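Long-range contacts in acetone carboxylase alpha subunit (Xanthobacter autotrophicus Py2, PDB 5M45), which belongs to the hydantoinase B/oxoprolinase family and forms the manganese-containing alpha subunit of a six-chain assembly: residues 451-456 and 493-498; 84-89 and 485-490; 497-502 and 522-527; 438-443 and 535-540. All coordinates share one frame; numbering follows the deposited sequence.

Interaction 1: residues 451-456 and 493-498; sequences HAVNSF and LAEPLV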
loop_
_atom_site.group_PDB
_atom_site.type_symbol
_atom_site.label_atom_id
_atom_site.label_comp_id
_atom_site.label_asym_id
_atom_site.label_seq_id
_atom_site.Cartn_x
_atom_site.Cartn_y
_atom_site.Cartn_z
ATOM N N HIS A 451 -13.262 -8.958 -8.022
ATOM C CA HIS A 451 -12.752 -8.678 -9.370
ATOM C C HIS A 451 -12.684 -7.187 -9.717
ATOM O O HIS A 451 -13.323 -6.337 -9.059
ATOM C CB HIS A 451 -13.676 -9.425 -10.379
ATOM C CG HIS A 451 -13.135 -9.543 -11.769
ATOM N ND1 HIS A 451 -11.942 -10.179 -12.066
ATOM C CD2 HIS A 451 -13.675 -9.195 -12.954
ATOM C CE1 HIS A 451 -11.762 -10.192 -13.378
ATOM N NE2 HIS A 451 -12.800 -9.591 -13.938
ATOM N N ALA A 452 -11.898 -6.894 -10.758
ATOM C CA ALA A 452 -11.893 -5.591 -11.412
ATOM C C ALA A 452 -11.720 -5.797 -12.919
ATOM O O ALA A 452 -11.227 -6.832 -13.359
ATOM C CB ALA A 452 -10.775 -4.707 -10.865
ATOM N N VAL A 453 -12.187 -4.825 -13.682
ATOM C CA VAL A 453 -12.050 -4.825 -15.146
ATOM C C VAL A 453 -11.294 -3.564 -15.632
ATOM O O VAL A 453 -11.282 -2.514 -14.945
ATOM C CB VAL A 453 -13.401 -4.971 -15.882
ATOM C CG1 VAL A 453 -14.094 -6.248 -15.445
ATOM C CG2 VAL A 453 -14.360 -3.801 -15.644
ATOM N N ASN A 454 -10.655 -3.709 -16.791
ATOM C CA ASN A 454 -9.934 -2.623 -17.434
ATOM C C ASN A 454 -9.772 -2.974 -18.915
ATOM O O ASN A 454 -8.803 -3.629 -19.293
ATOM C CB ASN A 454 -8.572 -2.383 -16.781
ATOM C CG ASN A 454 -7.923 -1.074 -17.252
ATOM O OD1 ASN A 454 -7.986 -0.064 -16.572
ATOM N ND2 ASN A 454 -7.283 -1.103 -18.426
ATOM N N SER A 455 -10.730 -2.549 -19.744
ATOM C CA SER A 455 -10.747 -2.952 -21.142
ATOM C C SER A 455 -9.609 -2.311 -21.934
ATOM O O SER A 455 -9.402 -1.054 -21.863
ATOM C CB SER A 455 -12.065 -2.552 -21.826
ATOM O OG SER A 455 -12.013 -2.895 -23.192
ATOM N N PHE A 456 -8.924 -3.145 -22.728
ATOM C CA PHE A 456 -7.897 -2.678 -23.683
ATOM C C PHE A 456 -8.440 -2.539 -25.136
ATOM O O PHE A 456 -7.670 -2.571 -26.103
ATOM C CB PHE A 456 -6.612 -3.541 -23.592
ATOM C CG PHE A 456 -5.562 -2.969 -22.652
ATOM C CD1 PHE A 456 -5.741 -3.003 -21.280
ATOM C CD2 PHE A 456 -4.372 -2.413 -23.149
ATOM C CE1 PHE A 456 -4.793 -2.475 -20.422
ATOM C CE2 PHE A 456 -3.446 -1.881 -22.309
ATOM C CZ PHE A 456 -3.628 -1.921 -20.937
ATOM N N LEU A 493 -15.240 -13.573 -21.047
ATOM C CA LEU A 493 -14.712 -14.460 -20.013
ATOM C C LEU A 493 -14.059 -13.720 -18.841
ATOM O O LEU A 493 -13.878 -14.299 -17.757
ATOM C CB LEU A 493 -13.640 -15.401 -20.572
ATOM C CG LEU A 493 -13.942 -16.326 -21.746
ATOM C CD1 LEU A 493 -12.683 -17.160 -22.018
ATOM C CD2 LEU A 493 -15.146 -17.241 -21.494
ATOM N N ALA A 494 -13.645 -12.474 -19.081
ATOM C CA ALA A 494 -12.919 -11.673 -18.094
ATOM C C ALA A 494 -13.704 -10.483 -17.518
ATOM O O ALA A 494 -13.112 -9.718 -16.717
ATOM C CB ALA A 494 -11.620 -11.173 -18.729
ATOM N N GLU A 495 -14.978 -10.316 -17.886
ATOM C CA GLU A 495 -15.824 -9.177 -17.426
ATOM C C GLU A 495 -17.268 -9.670 -17.285
ATOM O O GLU A 495 -17.727 -10.374 -18.179
ATOM C CB GLU A 495 -15.815 -8.017 -18.461
ATOM C CG GLU A 495 -14.445 -7.533 -18.943
ATOM C CD GLU A 495 -14.469 -6.627 -20.186
ATOM O OE1 GLU A 495 -13.469 -5.902 -20.454
ATOM O OE2 GLU A 495 -15.483 -6.651 -20.943
ATOM N N PRO A 496 -18.008 -9.258 -16.230
ATOM C CA PRO A 496 -19.438 -9.605 -16.093
ATOM C C PRO A 496 -20.312 -8.620 -16.881
ATOM O O PRO A 496 -21.125 -7.887 -16.311
ATOM C CB PRO A 496 -19.663 -9.518 -14.581
ATOM C CG PRO A 496 -18.772 -8.390 -14.176
ATOM C CD PRO A 496 -17.531 -8.524 -15.041
ATOM N N LEU A 497 -20.120 -8.646 -18.207
ATOM C CA LEU A 497 -20.717 -7.722 -19.168
ATOM C C LEU A 497 -20.957 -8.510 -20.470
ATOM O O LEU A 497 -20.178 -9.417 -20.789
ATOM C CB LEU A 497 -19.751 -6.541 -19.504
ATOM C CG LEU A 497 -19.195 -5.695 -18.339
ATOM C CD1 LEU A 497 -18.100 -4.761 -18.857
ATOM C CD2 LEU A 497 -20.285 -4.890 -17.682
ATOM N N VAL A 498 -21.998 -8.142 -21.228
ATOM C CA VAL A 498 -22.210 -8.673 -22.573
ATOM C C VAL A 498 -22.317 -7.580 -23.623
ATOM O O VAL A 498 -22.840 -6.505 -23.372
ATOM C CB VAL A 498 -23.457 -9.595 -22.680
ATOM C CG1 VAL A 498 -23.257 -10.849 -21.823
ATOM C CG2 VAL A 498 -24.730 -8.887 -22.273
HETATM O O HOH W 1 -10.679 -8.098 -16.346
HETATM O O HOH W 2 -11.236 -6.051 -18.629
HETATM O O HOH W 3 -13.384 -5.212 -23.055
#
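The side chains of Val453 and Glu495 cross at about a right angle, with Val453 CG1 resting 3.7 Å from Glu495 CG. The valine methyl thus packs on the aliphatic part of the glutamate, near Pro496 CD, while the carboxylate runs on past it toward Ser455. Glu495 sets out with CG anti to its carbonyl carbon (chi1 -51°) and continues extended, which suits a residue that must be apolar in its middle and charged at its end. Two residues before Val453 in the strand, His451 meets the backbone edge-on. Its NE2 donates to Ala494 O over 2.8 Å in a nearly straight bond (163°); the oxygen lies in the plane of the imidazole, whereas the nitrogen stands above the carbonyl plane. Water 1 donates to the same oxygen, at 2.9 Å, and also reaches Ala452 O, so two donors, His451 NE2 and water 1, meet at Ala494 O. Glu495 OE1 accepts from two further waters. Water 2, 2.9 Å from it, accepts from Asn454 N, and water 3 joins it to Ser455 OG, which also bonds Glu457 N. The other carboxylate oxygen, OE2, forms a salt bridge with Arg524, so both oxygens of this buried acid have partners. Pro496 is the centre of an inverse gamma turn, marked by the weak bond from Leu497 N to Glu495 O. The arrangement is that of a helix-to-strand connection, running from helix 488-494 into strand 497-504, packed and hydrated against strand 450-454, outermost within this chain in another antiparallel sheet.

Interaction 2: residues 84-89 and 485-490; sequences VEQEGE and MGDMEI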
loop_
_atom_site.group_PDB
_atom_site.type_symbol
_atom_site.label_atom_id
_atom_site.label_comp_id
_atom_site.label_asym_id
_atom_site.label_seq_id
_atom_site.Cartn_x
_atom_site.Cartn_y
_atom_site.Cartn_z
ATOM N N VAL A 84 -2.493 -9.489 -21.389
ATOM C CA VAL A 84 -1.199 -10.110 -21.674
ATOM C C VAL A 84 -1.288 -11.207 -22.753
ATOM O O VAL A 84 -0.567 -11.171 -23.764
ATOM C CB VAL A 84 -0.568 -10.644 -20.371
ATOM C CG1 VAL A 84 0.708 -11.458 -20.667
ATOM C CG2 VAL A 84 -0.268 -9.479 -19.414
ATOM N N GLU A 85 -2.188 -12.161 -22.544
ATOM C CA GLU A 85 -2.256 -13.357 -23.393
ATOM C C GLU A 85 -2.683 -13.112 -24.866
ATOM O O GLU A 85 -2.122 -13.734 -25.788
ATOM C CB GLU A 85 -3.171 -14.392 -22.741
ATOM C CG GLU A 85 -3.067 -15.771 -23.379
ATOM C CD GLU A 85 -3.883 -15.974 -24.666
ATOM O OE1 GLU A 85 -3.424 -16.850 -25.458
ATOM O OE2 GLU A 85 -4.929 -15.302 -24.894
ATOM N N GLN A 86 -3.665 -12.239 -25.079
ATOM C CA GLN A 86 -4.155 -11.952 -26.436
ATOM C C GLN A 86 -3.598 -10.612 -26.965
ATOM O O GLN A 86 -3.002 -10.573 -28.035
ATOM C CB GLN A 86 -5.686 -11.959 -26.506
ATOM C CG GLN A 86 -6.177 -11.715 -27.935
ATOM C CD GLN A 86 -7.656 -11.985 -28.178
ATOM O OE1 GLN A 86 -8.550 -11.423 -27.556
ATOM N NE2 GLN A 86 -7.919 -12.846 -29.145
ATOM N N GLU A 87 -3.814 -9.521 -26.237
ATOM C CA GLU A 87 -3.319 -8.203 -26.678
ATOM C C GLU A 87 -1.784 -8.037 -26.715
ATOM O O GLU A 87 -1.294 -7.159 -27.411
ATOM C CB GLU A 87 -3.872 -7.079 -25.813
ATOM C CG GLU A 87 -5.117 -6.396 -26.336
ATOM C CD GLU A 87 -6.231 -7.346 -26.418
ATOM O OE1 GLU A 87 -6.501 -7.747 -27.588
ATOM O OE2 GLU A 87 -6.748 -7.718 -25.298
ATOM N N GLY A 88 -1.043 -8.829 -25.936
ATOM C CA GLY A 88 0.407 -8.750 -25.952
ATOM C C GLY A 88 0.991 -7.506 -25.275
ATOM O O GLY A 88 2.064 -7.018 -25.694
ATOM N N GLU A 89 0.332 -7.023 -24.220
ATOM C CA GLU A 89 0.850 -5.860 -23.449
ATOM C C GLU A 89 1.907 -6.318 -22.434
ATOM O O GLU A 89 1.676 -6.349 -21.217
ATOM C CB GLU A 89 -0.280 -5.030 -22.814
ATOM C CG GLU A 89 -1.494 -4.726 -23.712
ATOM C CD GLU A 89 -1.195 -4.139 -25.078
ATOM O OE1 GLU A 89 -2.135 -4.056 -25.899
ATOM O OE2 GLU A 89 -0.024 -3.720 -25.365
ATOM N N MET A 485 -7.885 -5.001 -30.656
ATOM C CA MET A 485 -9.062 -4.737 -29.831
ATOM C C MET A 485 -9.536 -5.937 -28.983
ATOM O O MET A 485 -10.376 -5.755 -28.072
ATOM C CB MET A 485 -10.238 -4.177 -30.644
ATOM C CG MET A 485 -10.802 -5.125 -31.694
ATOM S SD MET A 485 -12.205 -4.471 -32.650
ATOM C CE MET A 485 -11.439 -3.049 -33.460
ATOM N N GLY A 486 -8.970 -7.115 -29.233
ATOM C CA GLY A 486 -9.397 -8.352 -28.578
ATOM C C GLY A 486 -10.708 -8.893 -29.131
ATOM O O GLY A 486 -11.506 -8.118 -29.726
ATOM N N ASP A 487 -10.925 -10.174 -28.914
ATOM C CA ASP A 487 -12.194 -10.830 -29.258
ATOM C C ASP A 487 -13.262 -10.560 -28.218
ATOM O O ASP A 487 -12.988 -10.618 -27.009
ATOM C CB ASP A 487 -12.036 -12.348 -29.418
ATOM C CG ASP A 487 -11.444 -12.738 -30.779
ATOM O OD1 ASP A 487 -12.226 -12.761 -31.775
ATOM O OD2 ASP A 487 -10.203 -13.015 -30.880
ATOM N N MET A 488 -14.479 -10.271 -28.688
ATOM C CA MET A 488 -15.640 -10.108 -27.797
ATOM C C MET A 488 -15.810 -11.328 -26.872
ATOM O O MET A 488 -16.079 -11.163 -25.680
ATOM C CB MET A 488 -16.935 -9.864 -28.582
ATOM C CG MET A 488 -17.037 -8.492 -29.216
ATOM S SD MET A 488 -18.579 -8.133 -30.121
ATOM C CE MET A 488 -18.338 -9.038 -31.635
ATOM N N GLU A 489 -15.638 -12.536 -27.418
ATOM C CA GLU A 489 -15.873 -13.754 -26.642
ATOM C C GLU A 489 -14.815 -13.933 -25.527
ATOM O O GLU A 489 -15.112 -14.545 -24.469
ATOM C CB GLU A 489 -15.941 -15.009 -27.525
ATOM C CG GLU A 489 -17.177 -15.029 -28.435
ATOM C CD GLU A 489 -17.249 -16.210 -29.390
ATOM O OE1 GLU A 489 -16.250 -16.885 -29.669
ATOM O OE2 GLU A 489 -18.360 -16.402 -29.945
ATOM N N ILE A 490 -13.607 -13.427 -25.773
ATOM C CA ILE A 490 -12.531 -13.447 -24.779
ATOM C C ILE A 490 -12.774 -12.393 -23.659
ATOM O O ILE A 490 -12.651 -12.720 -22.466
ATOM C CB ILE A 490 -11.137 -13.256 -25.441
ATOM C CG1 ILE A 490 -10.820 -14.419 -26.374
ATOM C CG2 ILE A 490 -10.038 -13.112 -24.390
ATOM C CD1 ILE A 490 -10.619 -15.792 -25.739
#
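Two flat groups, the Gln86 amide and the Asp487 carboxylate, meet with their planes 33° apart and their side chains crossing at about a right angle. Gln86 NE2 donates to Asp487 OD2 over 2.9 Å; the oxygen uses its anti lone pair and sits somewhat tilted from the amide plane. The amide oxygen is employed too: Asp487 N approaches from above the carbonyl plane and binds Gln86 OE1 at 3.0 Å in a nearly straight bond (167°). Glutamine fits here because one amide can both give to the aspartate and receive from its backbone. With CG anti to the backbone N (chi1 -178°) and the chain extended beyond it, Gln86 spans the gap, and OE1 also touches Ile490 CB at 3.8 Å. Beside it, Glu87 OE1 comes within 3.1 Å of Gly486 CA, where glycine has positive phi and any side chain would crowd that carboxylate; the N-H of Gly486 bonds Asp484 instead. Glu87 OE1 lies close to the Asp484 carboxylate as well, a proximity that may raise the proton affinity of one of the acids. Asp487 OD2 and OD1 are further held by a basic and a polar side chain of another protein chain. Asp487 occupies the N-cap position of helix 488-494 without making a capping bond. The contact joins a glutamine, placed just after helix 82-85, to a helix N-terminus at a subunit interface.

Interaction 3: residues 497-502 and 522-527; sequences LVYLGR and SLRMVW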
loop_
_atom_site.group_PDB
_atom_site.type_symbol
_atom_site.label_atom_id
_atom_site.label_comp_id
_atom_site.label_asym_id
_atom_site.label_seq_id
_atom_site.Cartn_x
_atom_site.Cartn_y
_atom_site.Cartn_z
ATOM N N LEU A 497 -20.120 -8.646 -18.207
ATOM C CA LEU A 497 -20.717 -7.722 -19.168
ATOM C C LEU A 497 -20.957 -8.510 -20.470
ATOM O O LEU A 497 -20.178 -9.417 -20.789
ATOM C CB LEU A 497 -19.751 -6.541 -19.504
ATOM C CG LEU A 497 -19.195 -5.695 -18.339
ATOM C CD1 LEU A 497 -18.100 -4.761 -18.857
ATOM C CD2 LEU A 497 -20.285 -4.890 -17.682
ATOM N N VAL A 498 -21.998 -8.142 -21.228
ATOM C CA VAL A 498 -22.210 -8.673 -22.573
ATOM C C VAL A 498 -22.317 -7.580 -23.623
ATOM O O VAL A 498 -22.840 -6.505 -23.372
ATOM C CB VAL A 498 -23.457 -9.595 -22.680
ATOM C CG1 VAL A 498 -23.257 -10.849 -21.823
ATOM C CG2 VAL A 498 -24.730 -8.887 -22.273
ATOM N N TYR A 499 -21.779 -7.875 -24.815
ATOM C CA TYR A 499 -21.845 -6.980 -25.961
ATOM C C TYR A 499 -23.228 -6.904 -26.608
ATOM O O TYR A 499 -23.802 -7.919 -26.989
ATOM C CB TYR A 499 -20.826 -7.392 -27.022
ATOM C CG TYR A 499 -19.385 -7.062 -26.697
ATOM C CD1 TYR A 499 -18.608 -7.925 -25.938
ATOM C CD2 TYR A 499 -18.802 -5.893 -27.171
ATOM C CE1 TYR A 499 -17.292 -7.624 -25.625
ATOM C CE2 TYR A 499 -17.511 -5.562 -26.859
ATOM C CZ TYR A 499 -16.737 -6.444 -26.083
ATOM O OH TYR A 499 -15.427 -6.158 -25.789
ATOM N N LEU A 500 -23.760 -5.696 -26.701
ATOM C CA LEU A 500 -24.913 -5.385 -27.565
ATOM C C LEU A 500 -24.546 -4.594 -28.847
ATOM O O LEU A 500 -25.411 -4.313 -29.666
ATOM C CB LEU A 500 -25.941 -4.590 -26.765
ATOM C CG LEU A 500 -26.566 -5.228 -25.512
ATOM C CD1 LEU A 500 -27.663 -4.314 -24.935
ATOM C CD2 LEU A 500 -27.150 -6.596 -25.785
ATOM N N GLY A 501 -23.290 -4.163 -28.972
ATOM C CA GLY A 501 -22.814 -3.528 -30.190
ATOM C C GLY A 501 -21.289 -3.446 -30.273
ATOM O O GLY A 501 -20.591 -3.346 -29.249
ATOM N N ARG A 502 -20.774 -3.509 -31.502
ATOM C CA ARG A 502 -19.405 -3.087 -31.829
ATOM C C ARG A 502 -19.443 -2.483 -33.219
ATOM O O ARG A 502 -19.799 -3.177 -34.168
ATOM C CB ARG A 502 -18.460 -4.304 -31.765
ATOM C CG ARG A 502 -17.218 -4.117 -30.937
ATOM C CD ARG A 502 -16.247 -5.288 -31.076
ATOM N NE ARG A 502 -15.235 -5.273 -30.020
ATOM C CZ ARG A 502 -14.196 -6.080 -29.926
ATOM N NH1 ARG A 502 -13.340 -5.900 -28.918
ATOM N NH2 ARG A 502 -13.995 -7.046 -30.825
ATOM N N SER A 522 -18.338 0.332 -28.471
ATOM C CA SER A 522 -19.066 -0.871 -28.062
ATOM C C SER A 522 -20.114 -0.510 -27.002
ATOM O O SER A 522 -19.828 0.285 -26.106
ATOM C CB SER A 522 -18.098 -1.952 -27.527
ATOM O OG SER A 522 -17.341 -1.544 -26.378
ATOM N N LEU A 523 -21.325 -1.094 -27.118
ATOM C CA LEU A 523 -22.355 -0.948 -26.106
ATOM C C LEU A 523 -22.327 -2.202 -25.249
ATOM O O LEU A 523 -22.475 -3.318 -25.776
ATOM C CB LEU A 523 -23.760 -0.808 -26.737
ATOM C CG LEU A 523 -24.948 -0.619 -25.780
ATOM C CD1 LEU A 523 -24.740 0.566 -24.892
ATOM C CD2 LEU A 523 -26.282 -0.472 -26.500
ATOM N N ARG A 524 -22.174 -2.006 -23.940
ATOM C CA ARG A 524 -22.184 -3.098 -22.948
ATOM C C ARG A 524 -23.455 -3.087 -22.086
ATOM O O ARG A 524 -23.942 -2.013 -21.697
ATOM C CB ARG A 524 -20.990 -3.012 -22.015
ATOM C CG ARG A 524 -19.649 -2.670 -22.683
ATOM C CD ARG A 524 -19.273 -3.558 -23.860
ATOM N NE ARG A 524 -17.865 -3.327 -24.131
ATOM C CZ ARG A 524 -16.836 -3.920 -23.516
ATOM N NH1 ARG A 524 -17.010 -4.871 -22.623
ATOM N NH2 ARG A 524 -15.594 -3.535 -23.809
ATOM N N MET A 525 -23.936 -4.281 -21.774
ATOM C CA MET A 525 -24.993 -4.489 -20.785
ATOM C C MET A 525 -24.402 -5.268 -19.618
ATOM O O MET A 525 -23.755 -6.293 -19.817
ATOM C CB MET A 525 -26.181 -5.253 -21.377
ATOM C CG MET A 525 -27.408 -5.258 -20.456
ATOM S SD MET A 525 -28.964 -5.965 -21.128
ATOM C CE MET A 525 -28.545 -7.697 -20.988
ATOM N N VAL A 526 -24.639 -4.802 -18.393
ATOM C CA VAL A 526 -24.171 -5.521 -17.183
ATOM C C VAL A 526 -24.923 -6.862 -17.064
ATOM O O VAL A 526 -26.149 -6.927 -17.229
ATOM C CB VAL A 526 -24.335 -4.638 -15.938
ATOM C CG1 VAL A 526 -23.862 -5.355 -14.677
ATOM C CG2 VAL A 526 -23.532 -3.328 -16.088
ATOM N N TRP A 527 -24.188 -7.944 -16.786
ATOM C CA TRP A 527 -24.757 -9.285 -16.799
ATOM C C TRP A 527 -23.958 -10.297 -15.929
ATOM O O TRP A 527 -22.766 -10.545 -16.183
ATOM C CB TRP A 527 -24.838 -9.796 -18.251
ATOM C CG TRP A 527 -25.416 -11.175 -18.343
ATOM C CD1 TRP A 527 -24.748 -12.359 -18.566
ATOM C CD2 TRP A 527 -26.783 -11.510 -18.148
ATOM N NE1 TRP A 527 -25.640 -13.410 -18.529
ATOM C CE2 TRP A 527 -26.891 -12.918 -18.260
ATOM C CE3 TRP A 527 -27.922 -10.759 -17.834
ATOM C CZ2 TRP A 527 -28.112 -13.584 -18.132
ATOM C CZ3 TRP A 527 -29.141 -11.411 -17.711
ATOM C CH2 TRP A 527 -29.223 -12.829 -17.822
#
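Arg524 bends over Tyr499 across two neighbouring strands. Its CB stands 4.2 Å from Val498 O. CG, anti to the carbonyl carbon, packs on Leu439 CD1. There chi2 of -53° turns the chain, setting CD over one face of the Tyr499 ring, toward the rim, in a CH-pi contact 4.3 Å from the centroid. NE lies 3.5 Å from Tyr499 CE2 and donates in the guanidinium plane to Ser522 OG, an almost linear bond (172°) that helps fix the rotation of the group. The guanidinium is stacked flat on the phenol, planes 21° and centres 4.2 Å apart. At the tip NH1 meets Leu497 CD1 and forms a salt bridge with Glu495, while NH2 pairs with Glu457. Tyr499 OH lies over the guanidinium face, toward its rim, near NH2 but not bonded to it; it bonds Glu457 instead. An arginine is apt here, its flat face serving the ring and its N-H groups Glu495 and Glu457. The stack is carried by the antiparallel pairing of strands 497-504 and 520-526, in which Val498 and Met525 exchange two backbone bonds of 2.9 Å. A classic beta bulge follows: Leu500 and Gly501 both face Leu523, whose O accepts a good bond from Leu500 N and only a weak one from Gly501 N. Val498, Leu523 and Met525 line the other face, where Val498 CG2 lies beside Met525 CB. Next to it, Leu500 CD1 meets Met525 CB at 4.0 Å, and Trp527 CD1 touches Val498 CG1. Another protein chain packs on Val498, Leu500, Met525 and Trp527, and one of its acidic side chains accepts from Trp527 NE1.

Interaction 4: residues 438-443 and 535-540; sequences WLQGGG and FFMGNG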
loop_
_atom_site.group_PDB
_atom_site.type_symbol
_atom_site.label_atom_id
_atom_site.label_comp_id
_atom_site.label_asym_id
_atom_site.label_seq_id
_atom_site.Cartn_x
_atom_site.Cartn_y
_atom_site.Cartn_z
ATOM N N TRP A 438 -11.122 4.329 -21.175
ATOM C CA TRP A 438 -10.804 3.119 -20.406
ATOM C C TRP A 438 -12.015 2.658 -19.560
ATOM O O TRP A 438 -12.353 3.272 -18.513
ATOM C CB TRP A 438 -9.580 3.370 -19.506
ATOM C CG TRP A 438 -8.327 3.683 -20.247
ATOM C CD1 TRP A 438 -7.846 4.946 -20.547
ATOM C CD2 TRP A 438 -7.378 2.755 -20.807
ATOM N NE1 TRP A 438 -6.677 4.857 -21.246
ATOM C CE2 TRP A 438 -6.369 3.533 -21.451
ATOM C CE3 TRP A 438 -7.304 1.367 -20.878
ATOM C CZ2 TRP A 438 -5.276 2.961 -22.112
ATOM C CZ3 TRP A 438 -6.195 0.766 -21.544
ATOM C CH2 TRP A 438 -5.178 1.588 -22.137
ATOM N N LEU A 439 -12.692 1.609 -20.039
ATOM C CA LEU A 439 -13.815 1.007 -19.329
ATOM C C LEU A 439 -13.272 0.295 -18.077
ATOM O O LEU A 439 -12.416 -0.571 -18.185
ATOM C CB LEU A 439 -14.591 0.020 -20.230
ATOM C CG LEU A 439 -15.780 -0.768 -19.649
ATOM C CD1 LEU A 439 -16.787 -1.149 -20.712
ATOM C CD2 LEU A 439 -15.375 -2.032 -18.859
ATOM N N GLN A 440 -13.761 0.699 -16.915
ATOM C CA GLN A 440 -13.243 0.185 -15.616
ATOM C C GLN A 440 -14.374 -0.031 -14.618
ATOM O O GLN A 440 -15.460 0.520 -14.772
ATOM C CB GLN A 440 -12.255 1.180 -15.022
ATOM C CG GLN A 440 -10.979 1.338 -15.853
ATOM C CD GLN A 440 -10.095 2.448 -15.340
ATOM O OE1 GLN A 440 -9.293 2.252 -14.423
ATOM N NE2 GLN A 440 -10.263 3.644 -15.902
ATOM N N GLY A 441 -14.099 -0.823 -13.598
ATOM C CA GLY A 441 -15.052 -1.158 -12.551
ATOM C C GLY A 441 -14.667 -2.366 -11.732
ATOM O O GLY A 441 -13.682 -3.035 -12.022
ATOM N N GLY A 442 -15.463 -2.655 -10.704
ATOM C CA GLY A 442 -15.187 -3.767 -9.799
ATOM C C GLY A 442 -16.370 -4.223 -8.953
ATOM O O GLY A 442 -17.456 -3.631 -8.979
ATOM N N GLY A 443 -16.127 -5.296 -8.200
ATOM C CA GLY A 443 -17.149 -5.968 -7.379
ATOM C C GLY A 443 -17.056 -7.474 -7.578
ATOM O O GLY A 443 -15.938 -8.014 -7.757
ATOM N N PHE A 535 -16.866 3.177 -13.912
ATOM C CA PHE A 535 -16.515 4.583 -14.135
ATOM C C PHE A 535 -15.848 4.780 -15.510
ATOM O O PHE A 535 -15.520 3.811 -16.207
ATOM C CB PHE A 535 -15.687 5.165 -12.975
ATOM C CG PHE A 535 -14.322 4.507 -12.746
ATOM C CD1 PHE A 535 -14.208 3.327 -11.989
ATOM C CD2 PHE A 535 -13.154 5.101 -13.234
ATOM C CE1 PHE A 535 -12.971 2.742 -11.744
ATOM C CE2 PHE A 535 -11.916 4.524 -12.997
ATOM C CZ PHE A 535 -11.818 3.357 -12.264
ATOM N N PHE A 536 -15.762 6.049 -15.901
ATOM C CA PHE A 536 -15.207 6.490 -17.194
ATOM C C PHE A 536 -13.890 7.240 -16.988
ATOM O O PHE A 536 -13.721 7.950 -15.978
ATOM C CB PHE A 536 -16.218 7.464 -17.896
ATOM C CG PHE A 536 -17.512 6.820 -18.339
ATOM C CD1 PHE A 536 -18.585 6.702 -17.474
ATOM C CD2 PHE A 536 -17.670 6.362 -19.628
ATOM C CE1 PHE A 536 -19.798 6.112 -17.870
ATOM C CE2 PHE A 536 -18.872 5.770 -20.044
ATOM C CZ PHE A 536 -19.943 5.628 -19.151
ATOM N N MET A 537 -12.974 7.126 -17.939
ATOM C CA MET A 537 -11.686 7.852 -17.911
ATOM C C MET A 537 -11.157 8.101 -19.331
ATOM O O MET A 537 -10.797 7.173 -20.038
ATOM C CB MET A 537 -10.624 7.076 -17.094
ATOM C CG MET A 537 -9.291 7.821 -16.884
ATOM S SD MET A 537 -9.430 9.462 -16.148
ATOM C CE MET A 537 -8.802 10.603 -17.390
ATOM N N GLY A 538 -11.110 9.387 -19.705
ATOM C CA GLY A 538 -10.630 9.861 -21.021
ATOM C C GLY A 538 -10.792 11.373 -21.164
ATOM O O GLY A 538 -11.319 12.045 -20.257
ATOM N N ASN A 539 -10.338 11.911 -22.286
ATOM C CA ASN A 539 -10.465 13.345 -22.591
ATOM C C ASN A 539 -11.921 13.684 -22.934
ATOM O O ASN A 539 -12.619 12.877 -23.567
ATOM C CB ASN A 539 -9.510 13.759 -23.724
ATOM C CG ASN A 539 -9.813 13.070 -25.052
ATOM O OD1 ASN A 539 -9.962 11.863 -25.105
ATOM N ND2 ASN A 539 -9.911 13.855 -26.143
ATOM N N GLY A 540 -12.379 14.848 -22.506
ATOM C CA GLY A 540 -13.782 15.276 -22.650
ATOM C C GLY A 540 -13.948 16.583 -23.375
ATOM O O GLY A 540 -14.268 16.624 -24.594
#
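Gln440 lies over one face of the Phe535 ring. Its CB sits over the face, offset toward the rim and 3.5 Å from Phe535 CZ, in a CH-pi contact 23° off the ring normal. The amide carries on across the ring, its plane 51° from that of the phenyl, until NE2 is 3.5 Å from Phe535 CE2. In Phe535, chi1 of 63° puts CG between the backbone N and the carbonyl carbon. The Gln440 and Met537 side chains lie side by side, pointing the same way, with NE2 3.7 Å from Met537 CB. Two backbone bonds join the segments: Phe535 N to Gln440 O and Trp438 N to Met537 O, each 3.1 Å. The first belongs to the antiparallel hydrogen-bonded pair Gln440-Phe535; the acceptor of the second also lies near the indole edge, 3.7 Å from Trp438 CD1. One step farther out, Gln440 NE2 gives a bond to Met187 O and a weak one to Trp438 O, which position the amide. Asn437 binds Met537 N, Thr607 binds Phe536 N, and the Trp438 ring meets Phe456 edge-to-face and also packs with Tyr399. The side chain of Trp438 comes within about 7 Å of the bound manganese, so this end of the pairing borders the metal region. Glutamine thus offers its CB methylene, and then its amide, to the aromatic face, and this packing costs the buried amide nitrogen no hydrogen bond, since Met187 O accepts from it.

All four contacts are buried, but interactions 2 and 3 adjoin another protein chain extensively, interaction 1 does so at Leu493 and Val498, and interaction 4, which lies closest to the chain's centre, not at all. Interactions 1 and 4 serve one sheet: strands 450-454 and 440-442 are neighbours, joined by backbone bonds such as Val453 to Gly441. Helix 488-494 is common to interactions 1 and 2, and strand 497-504 to interactions 1 and 3. The chemistry follows place. Regular strand pairing dominates interaction 3, a single bridge with aromatic packing interaction 4, water and imidazole interaction 1, and side-chain amide bonding interaction 2. Arg502 links interactions 3 and 2 by bonding Gly486 O.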